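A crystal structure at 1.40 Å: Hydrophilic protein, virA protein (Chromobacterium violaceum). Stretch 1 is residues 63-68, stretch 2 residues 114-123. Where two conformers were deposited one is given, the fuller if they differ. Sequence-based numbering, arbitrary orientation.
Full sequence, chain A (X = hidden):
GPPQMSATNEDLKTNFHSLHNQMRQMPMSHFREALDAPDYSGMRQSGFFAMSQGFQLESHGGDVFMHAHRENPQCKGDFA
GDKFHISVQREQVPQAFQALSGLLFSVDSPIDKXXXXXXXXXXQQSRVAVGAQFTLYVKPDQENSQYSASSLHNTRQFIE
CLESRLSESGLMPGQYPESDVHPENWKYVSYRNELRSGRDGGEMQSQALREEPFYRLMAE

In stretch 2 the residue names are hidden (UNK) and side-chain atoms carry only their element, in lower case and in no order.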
# COMPACT_ATOMS: atom_id res chain seq x y z
N ASP A 63 -0.97 19.82 1.97
CA ASP A 63 -1.61 18.76 2.76
C ASP A 63 -0.59 18.24 3.75
O ASP A 63 0.52 18.78 3.87
CB ASP A 63 -2.14 17.63 1.86
CG ASP A 63 -3.35 16.89 2.45
OD1 ASP A 63 -4.21 16.46 1.65
OD2 ASP A 63 -3.45 16.70 3.68
N VAL A 64 -0.96 17.18 4.46
CA VAL A 64 -0.16 16.69 5.56
C VAL A 64 0.56 15.37 5.23
O VAL A 64 0.89 14.61 6.12
CB VAL A 64 -1.00 16.55 6.85
CG1 VAL A 64 -1.64 17.90 7.20
CG2 VAL A 64 -2.05 15.48 6.72
N PHE A 65 0.84 15.14 3.96
CA PHE A 65 1.57 13.92 3.57
C PHE A 65 2.82 14.28 2.78
O PHE A 65 2.96 15.40 2.26
CB PHE A 65 0.68 13.02 2.71
CG PHE A 65 -0.58 12.56 3.41
CD1 PHE A 65 -0.57 11.46 4.26
CD2 PHE A 65 -1.79 13.22 3.19
CE1 PHE A 65 -1.73 11.03 4.90
CE2 PHE A 65 -2.96 12.79 3.82
CZ PHE A 65 -2.93 11.70 4.67
N MET A 66 3.74 13.33 2.72
CA MET A 66 4.87 13.39 1.81
C MET A 66 4.67 12.26 0.80
O MET A 66 4.27 11.15 1.17
CB MET A 66 6.20 13.24 2.54
CG MET A 66 6.37 14.28 3.63
SD MET A 66 6.36 13.53 5.25
CE MET A 66 7.76 12.47 5.01
N HIS A 67 4.90 12.55 -0.47
CA HIS A 67 4.50 11.66 -1.56
C HIS A 67 5.70 11.16 -2.34
O HIS A 67 6.66 11.88 -2.57
CB HIS A 67 3.59 12.42 -2.53
CG HIS A 67 2.45 13.13 -1.88
ND1 HIS A 67 1.18 12.59 -1.83
CD2 HIS A 67 2.38 14.33 -1.27
CE1 HIS A 67 0.38 13.43 -1.20
NE2 HIS A 67 1.07 14.49 -0.85
N ALA A 68 5.59 9.93 -2.83
CA ALA A 68 6.58 9.34 -3.71
C ALA A 68 5.85 8.67 -4.86
O ALA A 68 4.89 7.92 -4.64
CB ALA A 68 7.40 8.31 -2.95
N UNK A 114 3.04 5.98 -3.36
CA UNK A 114 2.70 5.86 -1.94
C UNK A 114 2.90 7.21 -1.25
O UNK A 114 3.48 8.12 -1.84
c UNK A 114 5.96 5.53 -0.62
c UNK A 114 7.25 5.31 -1.15
c UNK A 114 6.96 6.90 1.06
c UNK A 114 5.77 4.18 -2.41
c UNK A 114 5.03 4.80 -1.45
c UNK A 114 8.22 6.68 0.51
c UNK A 114 3.53 4.73 -1.27
n UNK A 114 7.11 4.49 -2.24
c UNK A 114 5.82 6.34 0.51
c UNK A 114 8.39 5.88 -0.60
N UNK A 115 2.38 7.35 -0.03
CA UNK A 115 2.57 8.57 0.81
C UNK A 115 2.65 8.11 2.25
O UNK A 115 2.42 6.96 2.48
c UNK A 115 1.47 9.60 0.57
c UNK A 115 0.10 9.21 1.05
c UNK A 115 -2.24 10.10 1.15
n UNK A 115 -3.16 11.10 0.51
c UNK A 115 -0.89 10.24 0.52
N UNK A 116 3.31 8.98 3.03
CA UNK A 116 3.48 8.85 4.46
C UNK A 116 3.04 10.15 5.13
O UNK A 116 3.28 11.24 4.62
c UNK A 116 5.05 8.14 6.30
c UNK A 116 5.92 9.59 4.46
c UNK A 116 4.94 8.48 4.84
N UNK A 117 2.40 10.05 6.29
CA UNK A 117 1.87 11.24 6.91
C UNK A 117 3.06 12.02 7.45
O UNK A 117 4.04 11.45 7.95
c UNK A 117 0.50 11.93 8.96
c UNK A 117 1.08 10.76 8.14
o UNK A 117 0.02 9.90 7.70
N UNK A 118 2.96 13.34 7.36
CA UNK A 118 3.90 14.24 8.01
C UNK A 118 3.47 14.44 9.45
O UNK A 118 2.49 15.15 9.74
o UNK A 118 5.26 17.55 7.19
c UNK A 118 3.93 15.59 7.28
o UNK A 118 5.42 16.31 9.00
c UNK A 118 4.95 16.56 7.87
N UNK A 119 4.21 13.84 10.37
CA UNK A 119 3.79 13.80 11.76
C UNK A 119 3.92 15.15 12.47
O UNK A 119 3.38 15.34 13.56
c UNK A 119 4.32 11.30 11.98
c UNK A 119 2.15 10.64 13.58
c UNK A 119 4.57 12.72 12.52
s UNK A 119 2.58 10.80 11.86
N UNK A 120 4.64 16.08 11.85
CA UNK A 120 4.73 17.43 12.40
C UNK A 120 3.52 18.30 12.06
O UNK A 120 3.27 19.32 12.71
c UNK A 120 7.27 17.37 12.29
c UNK A 120 6.01 18.11 11.90
o UNK A 120 7.87 16.19 14.27
o UNK A 120 7.12 18.25 14.51
c UNK A 120 7.43 17.26 13.80
N UNK A 121 2.76 17.91 11.04
CA UNK A 121 1.63 18.72 10.59
C UNK A 121 0.28 18.07 10.89
O UNK A 121 -0.72 18.77 11.07
c UNK A 121 5.01 21.86 10.29
c UNK A 121 2.99 21.14 9.06
n UNK A 121 5.60 22.22 9.15
n UNK A 121 3.78 21.35 10.27
c UNK A 121 2.98 19.69 8.62
c UNK A 121 1.73 18.96 9.08
n UNK A 121 5.66 22.02 11.43
N UNK A 122 0.23 16.75 10.91
CA UNK A 122 -1.04 16.06 11.08
C UNK A 122 -1.70 16.35 12.44
O UNK A 122 -1.03 16.62 13.46
c UNK A 122 -0.83 14.53 10.89
c UNK A 122 -2.16 13.82 10.63
c UNK A 122 -0.10 13.94 12.11
N UNK A 123 -3.03 16.30 12.45
CA UNK A 123 -3.81 16.24 13.68
C UNK A 123 -3.39 14.95 14.40
O UNK A 123 -3.51 13.87 13.84
c UNK A 123 -5.29 16.22 13.28
c UNK A 123 -6.23 15.73 14.37
o UNK A 123 -7.41 15.51 14.03
o UNK A 123 -5.84 15.57 15.55
O HOH W 1 2.40 18.28 5.37
O HOH W 2 -2.47 14.09 -0.18
O HOH W 3 1.87 9.77 -3.69

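Position 114 carries ten side-chain atoms, nine carbons and one nitrogen: a single carbon leads into fused five- and six-membered rings. Ala-68 CB lies over one ring face, 3.7 Å from the centroid of the six-membered ring and 20° off its normal. An indole is the one standard side chain of this form, so this is Trp-114, whose CE2 is 3.5 Å from Ala-68 CB.

Position 115 has four carbons in a row ending in nitrogen; the last carbon and the nitrogen lie over one face of the Phe-65 ring, and the chain also nears the His-67 ring. This is Lys-115. Beyond chi1 (68°, p) every torsion is t, and the extended chain crosses the Phe-65 ring: CE stands 3.6 Å from the ring centroid, 5° off the normal, and NZ 3.9 Å from it, 23° off. The first is a CH-pi contact, the second cation-pi. Lys-115 CD also comes within 3.8 Å of His-67 CE1.

Position 116 shows three carbons, one bearing the other two, and an outer carbon touches Met-66 CE. This beta-branched apolar group is Val-116, with CG1 3.5 Å from Met-66 CE.

Position 117 has one carbon carrying an oxygen and a carbon. Its CA-to-CB bond points away from stretch 1, yet the oxygen approaches the Phe-65 ring. This is Thr-117, with OG1 3.5 Å from Phe-65 CE1.

At position 118 there are two carbons, the second carrying two oxygens; CB packs 3.8 Å from Met-66 SD. This short carboxylate is Asp-118, whose OD1 accepts a hydrogen bond from the backbone N of position 120 at 3.0 Å.

Position 119, an unbranched run of two carbons, sulfur and carbon, does not contact stretch 1; it is Met-119. Position 120 has three carbons, the third carrying two oxygens, likewise without contact, and is Glu-120.

Position 121 has three carbons, a nitrogen, then a carbon bearing two more nitrogens. Its CB is 4.0 Å from Val-64 CG1, but the end of the chain leads away. The guanidinium defines Arg-121.

Position 122 has one carbon carrying two others, one of them facing Val-64 CG2; it is Val-122, CG2 lying 4.2 Å from Val-64 CG2. Position 123, two carbons with two oxygens on the second, makes no contact and is Asp-123.

The contact is an antiparallel strand pairing, with axes at 158°. Met-66 N donates to Val-116 O at 2.9 Å and Val-116 N to Met-66 O at 3.0 Å; Ala-68 N donates to Trp-114 O at 3.0 Å and Trp-114 N to Ala-68 O at 3.0 Å. Asp-118 N to Val-64 O, 2.7 Å and 171°, extends the ladder past the strand. Met-66, Val-116, Ala-68 and Trp-114 pack on one sheet face, with His-67 and Lys-115 on the other. Together the stretches bury 665 Å².

Stretch 2 (114-123) WKVTDMERVD
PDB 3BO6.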